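Local coordinates for cytoplasmic protein (Cryptococcus neoformans var. grubii serotype A, PDB 7LPO) that probably hydrolyses the beta-glucosidic bond of steryl glucosides, as a sterylglucosidase of glycoside hydrolase family 5, at residues Ile684-Phe689 with Val768-Ala774; Gly218-Ala222 with Tyr386-Pro391. One frame throughout, in Å; residues are numbered along the deposited sequence.

Contact 1: residues Ile684-Phe689 with Val768-Ala774; sequences ITSTKF and VQRNGGA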
loop_
_atom_site.group_PDB
_atom_site.type_symbol
_atom_site.label_atom_id
_atom_site.label_comp_id
_atom_site.label_asym_id
_atom_site.label_seq_id
_atom_site.Cartn_x
_atom_site.Cartn_y
_atom_site.Cartn_z
ATOM N N ILE A 684 -4.040 -3.602 25.986
ATOM C CA ILE A 684 -4.807 -2.367 26.144
ATOM C C ILE A 684 -5.506 -2.331 27.500
ATOM O O ILE A 684 -5.490 -1.312 28.196
ATOM C CB ILE A 684 -5.825 -2.212 25.002
ATOM C CG1 ILE A 684 -5.128 -1.874 23.688
ATOM C CG2 ILE A 684 -6.839 -1.127 25.366
ATOM C CD1 ILE A 684 -6.064 -1.960 22.465
ATOM N N THR A 685 -6.150 -3.434 27.885
ATOM C CA THR A 685 -7.015 -3.410 29.062
ATOM C C THR A 685 -6.222 -3.114 30.333
ATOM O O THR A 685 -6.624 -2.279 31.150
ATOM C CB THR A 685 -7.761 -4.740 29.181
ATOM O OG1 THR A 685 -8.440 -5.016 27.951
ATOM C CG2 THR A 685 -8.780 -4.695 30.315
ATOM N N SER A 686 -5.093 -3.788 30.523
ATOM C CA SER A 686 -4.278 -3.557 31.712
ATOM C C SER A 686 -3.293 -2.405 31.554
ATOM O O SER A 686 -2.808 -1.880 32.565
ATOM C CB SER A 686 -3.495 -4.821 32.068
ATOM O OG SER A 686 -2.525 -5.112 31.068
ATOM N N THR A 687 -3.000 -1.999 30.319
ATOM C CA THR A 687 -1.961 -1.043 29.948
ATOM C C THR A 687 -0.569 -1.638 30.077
ATOM O O THR A 687 0.413 -0.940 29.805
ATOM C CB THR A 687 -2.001 0.261 30.761
ATOM O OG1 THR A 687 -1.434 0.052 32.061
ATOM C CG2 THR A 687 -3.431 0.762 30.901
ATOM N N LYS A 688 -0.450 -2.915 30.435
ATOM C CA LYS A 688 0.853 -3.516 30.670
ATOM C C LYS A 688 1.657 -3.594 29.382
ATOM O O LYS A 688 1.160 -4.052 28.349
ATOM C CB LYS A 688 0.685 -4.906 31.275
ATOM C CG LYS A 688 0.267 -4.852 32.744
ATOM C CD LYS A 688 -0.209 -6.197 33.243
ATOM C CE LYS A 688 0.058 -6.345 34.732
ATOM N NZ LYS A 688 -0.347 -7.707 35.214
ATOM N N PHE A 689 2.905 -3.142 29.462
ATOM C CA PHE A 689 3.841 -3.117 28.351
ATOM C C PHE A 689 5.112 -3.810 28.808
ATOM O O PHE A 689 5.612 -3.523 29.898
ATOM C CB PHE A 689 4.138 -1.681 27.932
ATOM C CG PHE A 689 5.238 -1.546 26.929
ATOM C CD1 PHE A 689 5.079 -2.000 25.634
ATOM C CD2 PHE A 689 6.414 -0.917 27.266
ATOM C CE1 PHE A 689 6.078 -1.843 24.708
ATOM C CE2 PHE A 689 7.420 -0.765 26.338
ATOM C CZ PHE A 689 7.249 -1.226 25.061
ATOM N N VAL A 768 6.123 -1.661 31.930
ATOM C CA VAL A 768 5.473 -0.382 32.179
ATOM C C VAL A 768 3.978 -0.621 32.317
ATOM O O VAL A 768 3.405 -1.459 31.611
ATOM C CB VAL A 768 5.754 0.619 31.040
ATOM C CG1 VAL A 768 5.014 1.945 31.283
ATOM C CG2 VAL A 768 7.245 0.845 30.878
ATOM N N GLN A 769 3.344 0.108 33.232
ATOM C CA GLN A 769 1.891 0.149 33.275
ATOM C C GLN A 769 1.455 1.448 33.924
ATOM O O GLN A 769 2.192 2.043 34.715
ATOM C CB GLN A 769 1.289 -1.039 34.033
ATOM C CG GLN A 769 1.654 -1.123 35.497
ATOM C CD GLN A 769 1.191 -2.431 36.122
ATOM O OE1 GLN A 769 0.021 -2.806 36.016
ATOM N NE2 GLN A 769 2.111 -3.139 36.758
ATOM N N ARG A 770 0.242 1.877 33.589
ATOM C CA ARG A 770 -0.331 3.044 34.240
ATOM C C ARG A 770 -0.690 2.713 35.684
ATOM O O ARG A 770 -1.307 1.680 35.965
ATOM C CB ARG A 770 -1.568 3.525 33.491
ATOM C CG ARG A 770 -2.134 4.824 34.056
ATOM C CD ARG A 770 -3.350 5.288 33.270
ATOM N NE ARG A 770 -3.927 6.500 33.849
ATOM C CZ ARG A 770 -4.875 6.502 34.784
ATOM N NH1 ARG A 770 -5.368 5.363 35.262
ATOM N NH2 ARG A 770 -5.331 7.648 35.253
ATOM N N ASN A 771 -0.299 3.591 36.602
ATOM C CA ASN A 771 -0.673 3.431 38.001
ATOM C C ASN A 771 -2.182 3.497 38.147
ATOM O O ASN A 771 -2.807 4.493 37.769
ATOM C CB ASN A 771 -0.011 4.515 38.842
ATOM C CG ASN A 771 1.473 4.318 38.951
ATOM O OD1 ASN A 771 1.948 3.189 39.111
ATOM N ND2 ASN A 771 2.223 5.407 38.850
ATOM N N GLY A 772 -2.765 2.438 38.700
ATOM C CA GLY A 772 -4.197 2.377 38.880
ATOM C C GLY A 772 -4.959 1.856 37.687
ATOM O O GLY A 772 -6.183 2.022 37.635
ATOM N N GLY A 773 -4.281 1.249 36.723
ATOM C CA GLY A 773 -4.968 0.618 35.622
ATOM C C GLY A 773 -5.267 1.577 34.487
ATOM O O GLY A 773 -4.660 2.639 34.340
ATOM N N ALA A 774 -6.251 1.191 33.688
ATOM C CA ALA A 774 -6.503 1.851 32.422
ATOM C C ALA A 774 -7.323 3.123 32.595
ATOM O O ALA A 774 -8.111 3.270 33.533
ATOM C CB ALA A 774 -7.228 0.902 31.468
HETATM O O HOH W 1 -7.309 -1.708 33.880
HETATM O O HOH W 2 -3.244 -2.606 35.316
#
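F689 and V768 are joined by a pair of backbone hydrogen bonds, F689 N to V768 O at 2.8 Å and V768 N to F689 O at 2.8 Å, which make them an antiparallel hydrogen-bonded pair. Just beyond it the 684-689 chain turns away, and a side chain takes over the role of a strand carbonyl: R770 N donates to T687 OG1 at 2.9 Å, with an N-H...O angle of 159°. A chi1 of 78° sets this hydroxyl between T687's own backbone N and carbonyl carbon. Threonine suits the place because its second branch is apolar, and CG2 lies 3.6 Å from A774 CA.

The pair belongs to a four-stranded antiparallel sheet within the glycoside hydrolase family 5 C-terminal domain, where strands 689-696 and 761-770 are the inner neighbours. Both ends met here are shaped by local turns. S686 OG accepts from K688 N in an ST turn and also bonds D683. R770 to G773 form a type II turn, with G772 at its third position in the left-handed region, where glycine sits easily. R770's extended side chain reaches back across this turn, NH1 meeting G773 O at 3.0 Å almost in the guanidinium plane, while NE and NH2 hold the carbonyls of A717 and A718.

Water joins the loops as well: one molecule donates to T685 O at 2.9 Å and accepts from A774 N.

Among apolar contacts, F689 and V768 run side by side on one face of the sheet, V768 CG2 meeting the ring edge at CD2, 4.1 Å away, and Y716 touches both.

K688 and Q769 also lie alongside each other, the lysine chain in van der Waals contact with the amide oxygen, K688 CE to Q769 OE1 3.8 Å; long polar side chains suit this end of the sheet, where K688 is exposed and Q769 partly so.

Contact 2: residues Gly218-Ala222 with Tyr386-Pro391; sequences GKTYA and YFSTLP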
loop_
_atom_site.group_PDB
_atom_site.type_symbol
_atom_site.label_atom_id
_atom_site.label_comp_id
_atom_site.label_asym_id
_atom_site.label_seq_id
_atom_site.Cartn_x
_atom_site.Cartn_y
_atom_site.Cartn_z
ATOM N N GLY A 218 4.812 -6.897 -22.724
ATOM C CA GLY A 218 4.350 -6.667 -24.085
ATOM C C GLY A 218 5.280 -7.227 -25.145
ATOM O O GLY A 218 4.830 -7.711 -26.185
ATOM N N LYS A 219 6.591 -7.178 -24.901
ATOM C CA LYS A 219 7.536 -7.658 -25.911
ATOM C C LYS A 219 7.451 -9.167 -26.106
ATOM O O LYS A 219 7.844 -9.672 -27.163
ATOM C CB LYS A 219 8.969 -7.262 -25.534
ATOM C CG LYS A 219 9.265 -5.783 -25.704
ATOM C CD LYS A 219 10.699 -5.442 -25.313
ATOM C CE LYS A 219 10.829 -5.232 -23.811
ATOM N NZ LYS A 219 12.090 -4.511 -23.433
ATOM N N THR A 220 6.940 -9.893 -25.118
ATOM C CA THR A 220 6.810 -11.342 -25.197
ATOM C C THR A 220 5.460 -11.770 -25.755
ATOM O O THR A 220 5.399 -12.674 -26.596
ATOM C CB THR A 220 7.009 -11.950 -23.803
ATOM O OG1 THR A 220 8.325 -11.638 -23.335
ATOM C CG2 THR A 220 6.804 -13.471 -23.805
ATOM N N TYR A 221 4.377 -11.123 -25.320
ATOM C CA TYR A 221 3.031 -11.576 -25.632
ATOM C C TYR A 221 2.280 -10.683 -26.601
ATOM O O TYR A 221 1.287 -11.139 -27.173
ATOM C CB TYR A 221 2.211 -11.711 -24.340
ATOM C CG TYR A 221 2.822 -12.708 -23.385
ATOM C CD1 TYR A 221 2.874 -14.056 -23.704
ATOM C CD2 TYR A 221 3.380 -12.300 -22.182
ATOM C CE1 TYR A 221 3.462 -14.972 -22.843
ATOM C CE2 TYR A 221 3.960 -13.193 -21.327
ATOM C CZ TYR A 221 4.001 -14.530 -21.655
ATOM O OH TYR A 221 4.595 -15.434 -20.791
ATOM N N ALA A 222 2.717 -9.440 -26.805
ATOM C CA ALA A 222 2.107 -8.540 -27.789
ATOM C C ALA A 222 3.194 -7.899 -28.647
ATOM O O ALA A 222 3.330 -6.673 -28.687
ATOM C CB ALA A 222 1.259 -7.472 -27.099
ATOM N N TYR A 386 -1.282 -19.763 -23.842
ATOM C CA TYR A 386 -0.446 -18.744 -24.470
ATOM C C TYR A 386 0.433 -17.983 -23.488
ATOM O O TYR A 386 1.616 -17.751 -23.767
ATOM C CB TYR A 386 -1.349 -17.762 -25.217
ATOM C CG TYR A 386 -0.648 -16.661 -25.969
ATOM C CD1 TYR A 386 0.066 -16.935 -27.133
ATOM C CD2 TYR A 386 -0.727 -15.340 -25.545
ATOM C CE1 TYR A 386 0.702 -15.925 -27.842
ATOM C CE2 TYR A 386 -0.095 -14.321 -26.260
ATOM C CZ TYR A 386 0.616 -14.629 -27.398
ATOM O OH TYR A 386 1.244 -13.637 -28.093
ATOM N N PHE A 387 -0.135 -17.585 -22.350
ATOM C CA PHE A 387 0.559 -16.716 -21.410
ATOM C C PHE A 387 1.346 -17.473 -20.340
ATOM O O PHE A 387 2.026 -16.839 -19.529
ATOM C CB PHE A 387 -0.442 -15.784 -20.729
ATOM C CG PHE A 387 -1.153 -14.848 -21.670
ATOM C CD1 PHE A 387 -0.563 -13.659 -22.074
ATOM C CD2 PHE A 387 -2.426 -15.142 -22.131
ATOM C CE1 PHE A 387 -1.238 -12.775 -22.931
ATOM C CE2 PHE A 387 -3.102 -14.269 -22.982
ATOM C CZ PHE A 387 -2.505 -13.079 -23.374
ATOM N N SER A 388 1.284 -18.800 -20.313
ATOM C CA SER A 388 1.994 -19.569 -19.295
ATOM C C SER A 388 3.435 -19.889 -19.674
ATOM O O SER A 388 4.206 -20.328 -18.811
ATOM C CB SER A 388 1.256 -20.879 -19.015
ATOM O OG SER A 388 1.290 -21.725 -20.152
ATOM N N THR A 389 3.808 -19.689 -20.932
ATOM C CA THR A 389 5.136 -20.009 -21.433
ATOM C C THR A 389 5.572 -18.868 -22.348
ATOM O O THR A 389 4.887 -17.852 -22.467
ATOM C CB THR A 389 5.129 -21.356 -22.176
ATOM O OG1 THR A 389 4.169 -21.317 -23.246
ATOM C CG2 THR A 389 4.769 -22.512 -21.231
ATOM N N LEU A 390 6.701 -19.037 -23.015
ATOM C CA LEU A 390 7.133 -18.084 -24.041
ATOM C C LEU A 390 6.589 -18.512 -25.401
ATOM O O LEU A 390 6.794 -19.664 -25.802
ATOM C CB LEU A 390 8.652 -18.004 -24.093
ATOM C CG LEU A 390 9.302 -17.709 -22.736
ATOM C CD1 LEU A 390 10.785 -17.996 -22.764
ATOM C CD2 LEU A 390 9.041 -16.249 -22.332
ATOM N N PRO A 391 5.883 -17.638 -26.128
ATOM C CA PRO A 391 5.232 -18.096 -27.371
ATOM C C PRO A 391 6.176 -18.699 -28.399
ATOM O O PRO A 391 5.744 -19.568 -29.166
ATOM C CB PRO A 391 4.561 -16.822 -27.906
ATOM C CG PRO A 391 4.236 -16.035 -26.666
ATOM C CD PRO A 391 5.430 -16.287 -25.739
#
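Y221 and Y386 meet through contrasting first torsions: in Y221, CG stands beside the backbone N (chi1 -60°), which carries the ring toward 386-391, whereas in Y386 it is turned opposite its N (chi1 -178°), which brings the phenol to the end of the helix. There Y386 OH donates to Y221 O at 2.7 Å, supplying a partner for a carbonyl in the last turn. Y221 OH in turn donates to T389 O at 3.0 Å, from above the carbonyl plane. Tyrosine fits both places, offering a ring for packing and a hydroxyl for a backbone acceptor.

The two rings form an offset edge-to-face pair, the edge of Y221 toward the face of Y386, with planes at 62°. F387 CD1 lies over one face of Y221, off toward the rim, and T220 CG2 covers the centre of the other. P391 brings compact apolar ring carbons: its CD is 3.7 Å from Y221 CE1 and 3.7 Å from T220 CG2.

W368 meets F387 edge-to-face, and T213 of the same helix, 206-221, touches both Y221 and F387. Helix 400-419 adds F404 against T220 and Y221, so the end of helix 206-221 packs against both that helix and 386-391, with its weakly bonded strand about 389-390.

In the fold
Along the chain the two follow one another, both segments of contact 2 coming before those of contact 1. They lie on opposite sides of the chain's centre, with their own centres 59 Å apart and their nearest atoms about 45 Å apart, and share no helix or strand. Contact 2 joins two long connections of what is probably the TIM-barrel part: helix 206-221 comes between the parallel strands 137-143 and 263-267, whereas residues 386-391 follow 263-267 and precede strand 424-427. The two contacts thus belong to separate parts of the enzyme: one joins outlying connections of the barrel, the other one end of the two inner strands of the antiparallel C-terminal sheet.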